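Porin (Rhodobacter capsulatus, PDB 3POR) forms channels in the outer membrane, as a homotrimer of beta barrels, for passive diffusion of small hydrophilic solutes up to about 0.6 kDa. Local coordinates at residues Phe210-Phe215 with Asp255-Val260; Gly204-Asp209 with Val227-Tyr232. All coordinates share one frame; numbering follows the deposited sequence.

Interaction 1: residues Phe210-Phe215 with Asp255-Val260; sequences FARAVF and DTIDDV. With C8E ((hydroxyethyloxy)tri(ethyloxy)octane), chain B.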
ATOM      1  N   PHE A 210     -11.288   2.507  32.102  1.00 26.66           N
ATOM      2  CA  PHE A 210     -10.945   1.552  31.027  1.00 25.91           C
ATOM      3  C   PHE A 210     -11.810   0.305  31.209  1.00 24.75           C
ATOM      4  O   PHE A 210     -12.483  -0.152  30.284  1.00 24.98           O
ATOM      5  CB  PHE A 210      -9.460   1.155  31.098  1.00 29.13           C
ATOM      6  CG  PHE A 210      -9.097  -0.107  30.329  1.00 34.34           C
ATOM      7  CD1 PHE A 210      -9.159  -0.126  28.956  1.00 35.85           C
ATOM      8  CD2 PHE A 210      -8.779  -1.252  31.016  1.00 35.73           C
ATOM      9  CE1 PHE A 210      -8.919  -1.296  28.275  1.00 35.49           C
ATOM     10  CE2 PHE A 210      -8.541  -2.405  30.323  1.00 39.30           C
ATOM     11  CZ  PHE A 210      -8.611  -2.437  28.958  1.00 37.52           C
ATOM     12  N   ALA A 211     -11.858  -0.217  32.424  1.00 23.49           N
ATOM     13  CA  ALA A 211     -12.664  -1.387  32.687  1.00 23.41           C
ATOM     14  C   ALA A 211     -14.110  -1.169  32.370  1.00 24.23           C
ATOM     15  O   ALA A 211     -14.697  -2.054  31.775  1.00 26.22           O
ATOM     16  CB  ALA A 211     -12.554  -1.769  34.132  1.00 20.66           C
ATOM     17  N   ARG A 212     -14.701  -0.001  32.666  1.00 25.49           N
ATOM     18  CA  ARG A 212     -16.095   0.326  32.394  1.00 24.00           C
ATOM     19  C   ARG A 212     -16.193   0.433  30.911  1.00 23.84           C
ATOM     20  O   ARG A 212     -17.182  -0.062  30.392  1.00 23.91           O
ATOM     21  CB  ARG A 212     -16.537   1.693  32.991  1.00 24.55           C
ATOM     22  CG  ARG A 212     -16.539   1.708  34.522  1.00 23.55           C
ATOM     23  CD  ARG A 212     -16.849   3.060  35.131  1.00 21.01           C
ATOM     24  NE  ARG A 212     -18.182   3.389  34.670  1.00 22.91           N
ATOM     25  CZ  ARG A 212     -19.306   2.968  35.282  1.00 20.44           C
ATOM     26  NH1 ARG A 212     -19.250   2.364  36.428  1.00 20.91           N
ATOM     27  NH2 ARG A 212     -20.533   3.227  34.823  1.00 18.71           N
ATOM     28  N   ALA A 213     -15.254   1.033  30.180  1.00 23.89           N
ATOM     29  CA  ALA A 213     -15.324   1.089  28.734  1.00 25.80           C
ATOM     30  C   ALA A 213     -15.282  -0.288  28.071  1.00 29.71           C
ATOM     31  O   ALA A 213     -15.928  -0.488  27.035  1.00 31.84           O
ATOM     32  CB  ALA A 213     -14.193   1.773  28.169  1.00 20.13           C
ATOM     33  N   VAL A 214     -14.565  -1.302  28.603  1.00 31.20           N
ATOM     34  CA  VAL A 214     -14.541  -2.678  28.076  1.00 31.89           C
ATOM     35  C   VAL A 214     -15.954  -3.229  27.905  1.00 32.43           C
ATOM     36  O   VAL A 214     -16.301  -3.850  26.888  1.00 33.26           O
ATOM     37  CB  VAL A 214     -13.674  -3.566  29.072  1.00 33.06           C
ATOM     38  CG1 VAL A 214     -13.896  -5.038  28.815  1.00 34.02           C
ATOM     39  CG2 VAL A 214     -12.191  -3.275  28.890  1.00 28.52           C
ATOM     40  N   PHE A 215     -16.769  -3.005  28.944  1.00 32.78           N
ATOM     41  CA  PHE A 215     -18.136  -3.493  28.975  1.00 32.38           C
ATOM     42  C   PHE A 215     -19.098  -2.482  28.445  1.00 33.51           C
ATOM     43  O   PHE A 215     -20.312  -2.643  28.618  1.00 33.74           O
ATOM     44  CB  PHE A 215     -18.606  -3.797  30.331  1.00 30.73           C
ATOM     45  CG  PHE A 215     -17.932  -5.016  30.869  1.00 36.91           C
ATOM     46  CD1 PHE A 215     -18.507  -6.252  30.607  1.00 39.59           C
ATOM     47  CD2 PHE A 215     -16.747  -4.885  31.579  1.00 37.03           C
ATOM     48  CE1 PHE A 215     -17.860  -7.383  31.076  1.00 42.97           C
ATOM     49  CE2 PHE A 215     -16.119  -6.032  32.031  1.00 40.65           C
ATOM     50  CZ  PHE A 215     -16.667  -7.274  31.783  1.00 40.83           C
ATOM     51  N   ASP A 255     -13.999  -6.668  39.174  1.00 39.45           N
ATOM     52  CA  ASP A 255     -14.699  -6.512  40.420  1.00 42.01           C
ATOM     53  C   ASP A 255     -15.410  -5.176  40.514  1.00 41.68           C
ATOM     54  O   ASP A 255     -14.890  -4.183  40.038  1.00 41.81           O
ATOM     55  CB  ASP A 255     -13.642  -6.718  41.474  1.00 51.07           C
ATOM     56  CG  ASP A 255     -13.587  -5.690  42.602  1.00 63.83           C
ATOM     57  OD1 ASP A 255     -14.328  -5.910  43.573  1.00 74.01           O
ATOM     58  OD2 ASP A 255     -12.838  -4.691  42.505  1.00 73.38           O
ATOM     59  N   THR A 256     -16.580  -5.109  41.138  1.00 41.51           N
ATOM     60  CA  THR A 256     -17.405  -3.926  41.236  1.00 40.69           C
ATOM     61  C   THR A 256     -17.812  -3.465  39.843  1.00 39.68           C
ATOM     62  O   THR A 256     -18.540  -2.486  39.796  1.00 41.63           O
ATOM     63  CB  THR A 256     -16.740  -2.654  41.980  1.00 42.09           C
ATOM     64  OG1 THR A 256     -15.744  -2.028  41.163  1.00 45.79           O
ATOM     65  CG2 THR A 256     -16.093  -3.038  43.307  1.00 40.90           C
ATOM     66  N   ILE A 257     -17.441  -4.022  38.689  1.00 37.68           N
ATOM     67  CA  ILE A 257     -17.939  -3.535  37.424  1.00 35.11           C
ATOM     68  C   ILE A 257     -18.707  -4.620  36.682  1.00 35.76           C
ATOM     69  O   ILE A 257     -19.878  -4.328  36.521  1.00 37.51           O
ATOM     70  CB  ILE A 257     -16.759  -2.979  36.614  1.00 30.83           C
ATOM     71  CG1 ILE A 257     -16.302  -1.671  37.238  1.00 28.32           C
ATOM     72  CG2 ILE A 257     -17.186  -2.700  35.203  1.00 28.35           C
ATOM     73  CD1 ILE A 257     -14.902  -1.208  36.886  1.00 28.62           C
ATOM     74  N   ASP A 258     -18.349  -5.813  36.189  1.00 35.10           N
ATOM     75  CA  ASP A 258     -19.264  -6.717  35.495  1.00 34.52           C
ATOM     76  C   ASP A 258     -18.466  -7.972  35.217  1.00 35.15           C
ATOM     77  O   ASP A 258     -17.257  -8.058  35.443  1.00 34.83           O
ATOM     78  CB  ASP A 258     -19.775  -6.167  34.134  1.00 36.98           C
ATOM     79  CG  ASP A 258     -21.183  -6.641  33.670  1.00 45.35           C
ATOM     80  OD1 ASP A 258     -21.709  -7.618  34.226  1.00 47.14           O
ATOM     81  OD2 ASP A 258     -21.781  -6.025  32.761  1.00 47.04           O
ATOM     82  N   ASP A 259     -19.123  -9.026  34.773  1.00 35.65           N
ATOM     83  CA  ASP A 259     -18.524 -10.302  34.522  1.00 34.91           C
ATOM     84  C   ASP A 259     -19.096 -10.748  33.250  1.00 34.52           C
ATOM     85  O   ASP A 259     -20.308 -10.571  33.016  1.00 35.44           O
ATOM     86  CB  ASP A 259     -18.936 -11.316  35.444  1.00 37.61           C
ATOM     87  CG  ASP A 259     -18.480 -11.029  36.856  1.00 50.68           C
ATOM     88  OD1 ASP A 259     -17.877  -9.990  37.200  1.00 54.50           O
ATOM     89  OD2 ASP A 259     -18.729 -11.934  37.652  1.00 61.41           O
ATOM     90  N   VAL A 260     -18.185 -11.350  32.498  1.00 32.63           N
ATOM     91  CA  VAL A 260     -18.589 -11.928  31.259  1.00 29.83           C
ATOM     92  C   VAL A 260     -17.754 -13.175  31.093  1.00 30.91           C
ATOM     93  O   VAL A 260     -16.629 -13.259  31.605  1.00 30.60           O
ATOM     94  CB  VAL A 260     -18.387 -10.891  30.173  1.00 23.52           C
ATOM     95  CG1 VAL A 260     -16.960 -10.525  29.960  1.00 21.94           C
ATOM     96  CG2 VAL A 260     -18.959 -11.459  28.916  1.00 26.55           C
TER
HETATM   97  C1  C8E B 545      -8.029  -7.213  31.276  1.00 40.36           C
HETATM   98  C2  C8E B 545      -7.687  -6.272  30.129  1.00 41.31           C
HETATM   99  C3  C8E B 545      -8.606  -6.623  29.036  1.00 35.80           C
HETATM  100  C4  C8E B 545      -7.993  -5.810  27.968  1.00 42.14           C
HETATM  101  C5  C8E B 545      -8.574  -6.298  26.689  1.00 50.80           C
HETATM  102  C6  C8E B 545     -10.145  -6.411  26.620  1.00 58.14           C
HETATM  103  C7  C8E B 545     -10.808  -7.876  26.678  1.00 59.39           C
HETATM  104  C8  C8E B 545     -12.179  -8.024  25.959  1.00 53.94           C
HETATM  105  O9  C8E B 545     -12.893  -9.249  26.054  1.00 51.76           O
HETATM  106  C10 C8E B 545     -13.797  -9.277  27.146  1.00 52.48           C
HETATM  107  C11 C8E B 545     -15.234  -8.813  27.020  1.00 55.02           C
HETATM  108  O12 C8E B 545     -16.159  -9.514  26.201  1.00 57.17           O
HETATM  109  C13 C8E B 545     -16.280  -8.874  24.946  1.00 64.12           C
HETATM  110  C14 C8E B 545     -16.713  -7.441  25.006  1.00 72.03           C
HETATM  111  O15 C8E B 545     -17.886  -7.173  25.764  1.00 78.96           O
HETATM  112  C16 C8E B 545     -18.495  -5.969  25.252  1.00 90.91           C
HETATM  113  C17 C8E B 545     -19.742  -5.892  24.302  1.00 99.80           C
HETATM  114  O18 C8E B 545     -19.912  -6.619  23.040  1.00108.82           O
HETATM  115  C19 C8E B 545     -19.548  -5.915  21.819  1.00114.00           C
HETATM  116  C20 C8E B 545     -20.606  -5.181  20.957  1.00116.37           C
HETATM  117  O21 C8E B 545     -21.322  -4.195  21.706  1.00118.04           O

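Interaction 2: residues Gly204-Asp209 with Val227-Tyr232; sequences GELDRD and VDHKAY. With C8E ((hydroxyethyloxy)tri(ethyloxy)octane), chain B.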
ATOM      1  N   GLY A 204      -4.981  -8.957  38.380  1.00 30.01           N
ATOM      2  CA  GLY A 204      -4.269  -7.724  38.590  1.00 29.76           C
ATOM      3  C   GLY A 204      -5.270  -6.643  38.862  1.00 29.89           C
ATOM      4  O   GLY A 204      -6.289  -6.940  39.504  1.00 30.62           O
ATOM      5  N   GLU A 205      -5.025  -5.476  38.251  1.00 28.83           N
ATOM      6  CA  GLU A 205      -5.811  -4.293  38.437  1.00 27.83           C
ATOM      7  C   GLU A 205      -5.750  -3.460  37.191  1.00 27.14           C
ATOM      8  O   GLU A 205      -4.738  -3.373  36.504  1.00 27.12           O
ATOM      9  CB  GLU A 205      -5.310  -3.505  39.645  1.00 31.47           C
ATOM     10  CG  GLU A 205      -3.817  -3.208  39.827  1.00 46.53           C
ATOM     11  CD  GLU A 205      -3.230  -1.922  39.210  1.00 56.92           C
ATOM     12  OE1 GLU A 205      -3.992  -0.968  39.061  1.00 61.60           O
ATOM     13  OE2 GLU A 205      -2.017  -1.846  38.912  1.00 60.62           O
ATOM     14  N   LEU A 206      -6.917  -2.903  36.906  1.00 26.17           N
ATOM     15  CA  LEU A 206      -7.248  -2.136  35.723  1.00 25.97           C
ATOM     16  C   LEU A 206      -7.623  -0.689  36.059  1.00 26.09           C
ATOM     17  O   LEU A 206      -8.061  -0.437  37.169  1.00 27.06           O
ATOM     18  CB  LEU A 206      -8.458  -2.782  34.982  1.00 22.30           C
ATOM     19  CG  LEU A 206      -8.380  -4.135  34.288  1.00 22.50           C
ATOM     20  CD1 LEU A 206      -9.560  -4.344  33.365  1.00 16.96           C
ATOM     21  CD2 LEU A 206      -7.144  -4.163  33.379  1.00 24.07           C
ATOM     22  N   ASP A 207      -7.509   0.317  35.212  1.00 26.30           N
ATOM     23  CA  ASP A 207      -8.095   1.608  35.502  1.00 27.97           C
ATOM     24  C   ASP A 207      -9.633   1.515  35.416  1.00 29.04           C
ATOM     25  O   ASP A 207     -10.129   1.033  34.383  1.00 30.82           O
ATOM     26  CB  ASP A 207      -7.607   2.585  34.489  1.00 30.22           C
ATOM     27  CG  ASP A 207      -8.340   3.927  34.489  1.00 32.09           C
ATOM     28  OD1 ASP A 207      -7.993   4.755  35.317  1.00 32.34           O
ATOM     29  OD2 ASP A 207      -9.247   4.134  33.676  1.00 30.98           O
ATOM     30  N   ARG A 208     -10.422   2.065  36.365  1.00 28.46           N
ATOM     31  CA  ARG A 208     -11.867   1.985  36.438  1.00 25.40           C
ATOM     32  C   ARG A 208     -12.594   2.270  35.150  1.00 24.81           C
ATOM     33  O   ARG A 208     -13.408   1.501  34.615  1.00 23.36           O
ATOM     34  CB  ARG A 208     -12.326   2.950  37.506  1.00 27.20           C
ATOM     35  CG  ARG A 208     -13.851   3.174  37.533  1.00 27.17           C
ATOM     36  CD  ARG A 208     -14.266   4.396  38.285  1.00 19.91           C
ATOM     37  NE  ARG A 208     -13.986   5.624  37.571  1.00 18.91           N
ATOM     38  CZ  ARG A 208     -13.313   6.601  38.180  1.00 21.72           C
ATOM     39  NH1 ARG A 208     -12.904   6.408  39.437  1.00 19.32           N
ATOM     40  NH2 ARG A 208     -13.107   7.788  37.578  1.00 17.88           N
ATOM     41  N   ASP A 209     -12.296   3.420  34.603  1.00 25.19           N
ATOM     42  CA  ASP A 209     -13.039   3.784  33.425  1.00 25.84           C
ATOM     43  C   ASP A 209     -12.545   2.993  32.221  1.00 27.08           C
ATOM     44  O   ASP A 209     -13.380   2.707  31.356  1.00 28.60           O
ATOM     45  CB  ASP A 209     -12.938   5.305  33.286  1.00 26.07           C
ATOM     46  CG  ASP A 209     -13.715   6.119  34.365  1.00 31.29           C
ATOM     47  OD1 ASP A 209     -14.773   5.650  34.826  1.00 33.64           O
ATOM     48  OD2 ASP A 209     -13.269   7.218  34.738  1.00 26.04           O
ATOM     49  N   VAL A 227      -9.640  -0.736  39.616  1.00 33.19           N
ATOM     50  CA  VAL A 227     -10.521  -1.789  40.121  1.00 31.60           C
ATOM     51  C   VAL A 227      -9.740  -3.095  39.972  1.00 32.02           C
ATOM     52  O   VAL A 227      -8.879  -3.168  39.104  1.00 32.68           O
ATOM     53  CB  VAL A 227     -11.788  -1.860  39.305  1.00 29.54           C
ATOM     54  CG1 VAL A 227     -12.581  -0.628  39.633  1.00 27.59           C
ATOM     55  CG2 VAL A 227     -11.484  -1.977  37.818  1.00 27.99           C
ATOM     56  N   ASP A 228      -9.973  -4.145  40.736  1.00 31.30           N
ATOM     57  CA  ASP A 228      -9.299  -5.417  40.629  1.00 31.04           C
ATOM     58  C   ASP A 228     -10.008  -6.315  39.647  1.00 30.13           C
ATOM     59  O   ASP A 228     -11.217  -6.279  39.578  1.00 28.83           O
ATOM     60  CB  ASP A 228      -9.299  -6.132  41.938  1.00 35.62           C
ATOM     61  CG  ASP A 228      -8.640  -5.432  43.112  1.00 48.15           C
ATOM     62  OD1 ASP A 228      -7.983  -4.396  42.933  1.00 55.94           O
ATOM     63  OD2 ASP A 228      -8.797  -5.939  44.233  1.00 59.57           O
ATOM     64  N   HIS A 229      -9.339  -7.192  38.916  1.00 30.99           N
ATOM     65  CA  HIS A 229      -9.977  -8.053  37.915  1.00 31.56           C
ATOM     66  C   HIS A 229      -9.318  -9.417  37.963  1.00 31.67           C
ATOM     67  O   HIS A 229      -8.201  -9.485  38.480  1.00 31.82           O
ATOM     68  CB  HIS A 229      -9.774  -7.545  36.513  1.00 30.45           C
ATOM     69  CG  HIS A 229      -8.322  -7.638  36.022  1.00 30.71           C
ATOM     70  ND1 HIS A 229      -7.217  -7.084  36.536  1.00 31.89           N
ATOM     71  CD2 HIS A 229      -7.954  -8.328  34.893  1.00 27.97           C
ATOM     72  CE1 HIS A 229      -6.198  -7.390  35.770  1.00 30.51           C
ATOM     73  NE2 HIS A 229      -6.670  -8.131  34.797  1.00 30.03           N
ATOM     74  N   LYS A 230      -9.897 -10.493  37.450  1.00 31.43           N
ATOM     75  CA  LYS A 230      -9.164 -11.721  37.318  1.00 31.32           C
ATOM     76  C   LYS A 230      -9.749 -12.264  36.048  1.00 30.36           C
ATOM     77  O   LYS A 230     -10.941 -12.046  35.788  1.00 29.60           O
ATOM     78  CB  LYS A 230      -9.429 -12.601  38.514  1.00 34.72           C
ATOM     79  CG  LYS A 230     -10.656 -13.428  38.505  1.00 41.26           C
ATOM     80  CD  LYS A 230     -10.965 -13.554  39.977  1.00 54.93           C
ATOM     81  CE  LYS A 230     -12.375 -14.162  40.078  1.00 62.31           C
ATOM     82  NZ  LYS A 230     -12.947 -14.100  41.422  1.00 69.04           N
ATOM     83  N   ALA A 231      -8.944 -12.903  35.221  1.00 29.42           N
ATOM     84  CA  ALA A 231      -9.445 -13.388  33.954  1.00 29.36           C
ATOM     85  C   ALA A 231      -9.063 -14.837  33.903  1.00 29.13           C
ATOM     86  O   ALA A 231      -8.053 -15.121  34.553  1.00 30.00           O
ATOM     87  CB  ALA A 231      -8.756 -12.639  32.826  1.00 26.94           C
ATOM     88  N   TYR A 232      -9.737 -15.779  33.241  1.00 29.12           N
ATOM     89  CA  TYR A 232      -9.195 -17.137  33.032  1.00 30.27           C
ATOM     90  C   TYR A 232      -9.878 -17.910  31.888  1.00 30.29           C
ATOM     91  O   TYR A 232     -10.956 -17.486  31.453  1.00 31.48           O
ATOM     92  CB  TYR A 232      -9.250 -18.011  34.316  1.00 32.51           C
ATOM     93  CG  TYR A 232     -10.560 -18.035  35.073  1.00 39.99           C
ATOM     94  CD1 TYR A 232     -11.548 -18.960  34.731  1.00 44.43           C
ATOM     95  CD2 TYR A 232     -10.768 -17.080  36.067  1.00 44.25           C
ATOM     96  CE1 TYR A 232     -12.772 -18.938  35.371  1.00 45.81           C
ATOM     97  CE2 TYR A 232     -11.988 -17.038  36.714  1.00 47.35           C
ATOM     98  CZ  TYR A 232     -12.967 -17.970  36.355  1.00 50.51           C
ATOM     99  OH  TYR A 232     -14.193 -17.916  36.998  1.00 57.23           O
TER
HETATM  100  C1  C8E B 545      -8.029  -7.213  31.276  1.00 40.36           C
HETATM  101  C2  C8E B 545      -7.687  -6.272  30.129  1.00 41.31           C
HETATM  102  C3  C8E B 545      -8.606  -6.623  29.036  1.00 35.80           C
HETATM  103  C4  C8E B 545      -7.993  -5.810  27.968  1.00 42.14           C
HETATM  104  C5  C8E B 545      -8.574  -6.298  26.689  1.00 50.80           C
HETATM  105  C6  C8E B 545     -10.145  -6.411  26.620  1.00 58.14           C
HETATM  106  C7  C8E B 545     -10.808  -7.876  26.678  1.00 59.39           C
HETATM  107  C8  C8E B 545     -12.179  -8.024  25.959  1.00 53.94           C
HETATM  108  O9  C8E B 545     -12.893  -9.249  26.054  1.00 51.76           O
HETATM  109  C10 C8E B 545     -13.797  -9.277  27.146  1.00 52.48           C
HETATM  110  C11 C8E B 545     -15.234  -8.813  27.020  1.00 55.02           C
HETATM  111  O12 C8E B 545     -16.159  -9.514  26.201  1.00 57.17           O
HETATM  112  C13 C8E B 545     -16.280  -8.874  24.946  1.00 64.12           C
HETATM  113  C14 C8E B 545     -16.713  -7.441  25.006  1.00 72.03           C
HETATM  114  O15 C8E B 545     -17.886  -7.173  25.764  1.00 78.96           O
HETATM  115  C16 C8E B 545     -18.495  -5.969  25.252  1.00 90.91           C
HETATM  116  C17 C8E B 545     -19.742  -5.892  24.302  1.00 99.80           C
HETATM  117  O18 C8E B 545     -19.912  -6.619  23.040  1.00108.82           O
HETATM  118  C19 C8E B 545     -19.548  -5.915  21.819  1.00114.00           C
HETATM  119  C20 C8E B 545     -20.606  -5.181  20.957  1.00116.37           C
HETATM  120  O21 C8E B 545     -21.322  -4.195  21.706  1.00118.04           O

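Interaction 1: residues Phe210-Phe215 with Asp255-Val260
Phe-215, the first residue to leave the helical conformation after helix 208-214, lays its ring against the start of strand 258-272. The aromatic contact is a CH-pi one: CB of Asp-258 sits over the middle of one ring face, 3.7 Å from the ring centroid and 11° off the normal. The carboxylate of Asp-258 leans past the CD1 side, its plane turned 34° from that of the ring. Phe-215 CG stands anti to its own carbonyl carbon (chi1 -71°), which turns the ring from the helix end toward Asp-258 and Val-260.

Apolar contacts do the rest. CE1 of Phe-215 meets CG1 of Val-260 at 3.5 Å, and Val-260 CB lies at the ring edge. One turn back, the methyl of Ala-211 touches the tip of Ile-257, CB to CD1 3.7 Å, while the Arg-212 and Ile-257 side chains cross at about a right angle, CG of Arg-212 nearest CD1. The guanidinium points elsewhere, its NE hydrogen-bonded to Thr-218 O. Ile-257 and Asp-258 form a classic beta bulge opposite Ile-254.

C4 of the detergent C8E comes to the edge of the Phe-210 ring, 3.6 Å from CZ, and its C11 is 3.8 Å from Val-260 CG1.

A short helix following one strand of the porin barrel is thus packed on a strand three places on. No hydrogen bond spans the two segments; shape and dispersion hold them, with aspartate contributing its methylene.

Interaction 2: residues Gly204-Asp209 with Val227-Tyr232
The imidazole of His-229 has CG of Leu-206 over one face, a CH-pi contact 4.0 Å from the ring centroid and 15° off the normal, displaced toward the rim. Its ND1 edge is turned to the neighbouring strand: Glu-205 N lies in the ring plane, and Gly-204 C is 3.1 Å from ND1. CG of His-229 sits between its backbone N and carbonyl carbon (chi1 68°), which brings the ring across to Gly-204, where a side chain would crowd CE1. NE2 is hydrogen-bonded to Gln-183 OE1, fixing the ring's turn. Losing the imidazole to an alanine here is likely to strip Leu-206 CG of the ring face it packs on and to leave Gln-183 OE1 without this partner. C1 of C8E approaches both residues, 3.8 Å from Leu-206 CD2.

The guanidinium of Arg-208 grips Asp-209 side-on in a salt bridge, NE to OD1 and NH2 to OD2, each 2.9 Å; OD1 lies at the guanidinium edge, in its plane, yet both oxygens are met from above the carboxylate plane. NH1 is hydrogen-bonded to Thr-225 OG1 and Ala-223 O.

Four backbone bonds join the strands. Gly-204 and His-229 exchange two, as do Leu-206 and Val-227, whose Leu-206 N to Val-227 O bond is 3.0 Å long with an N-H...O angle of 171°. Between them Glu-205 and Asp-228 make a non-hydrogen-bonded pair. Glu-205 CA makes a CA-H...O contact of 3.3 Å with Val-227 O. Asp-207 then N-caps helix 208-214 through Phe-210 N. This is antiparallel pairing of neighbouring strands in the 16-stranded porin barrel, at a strand end that turns directly into a short helix.

Overall arrangement
From the N terminus, strand 195-207 runs into helix 208-214, and the chain returns as strand 226-240; interaction 2 closes this connection by pairing the two strands. The chain goes on through strand 243-254 to strand 258-272, whose start meets the end of the helix in interaction 1. The segments alternate along the sequence, so the two closures cross. Interaction 2 joins adjacent barrel strands, whereas interaction 1 carries the helix over to a strand farther round the barrel. Their centres lie about 8 Å apart, and they meet through packing of Ile-257 CD1 on Val-227 CG2 (3.6 Å) and a probable hydrogen bond from Asp-255 N to Asp-228 O (2.8 Å). Both touch the same C8E molecule.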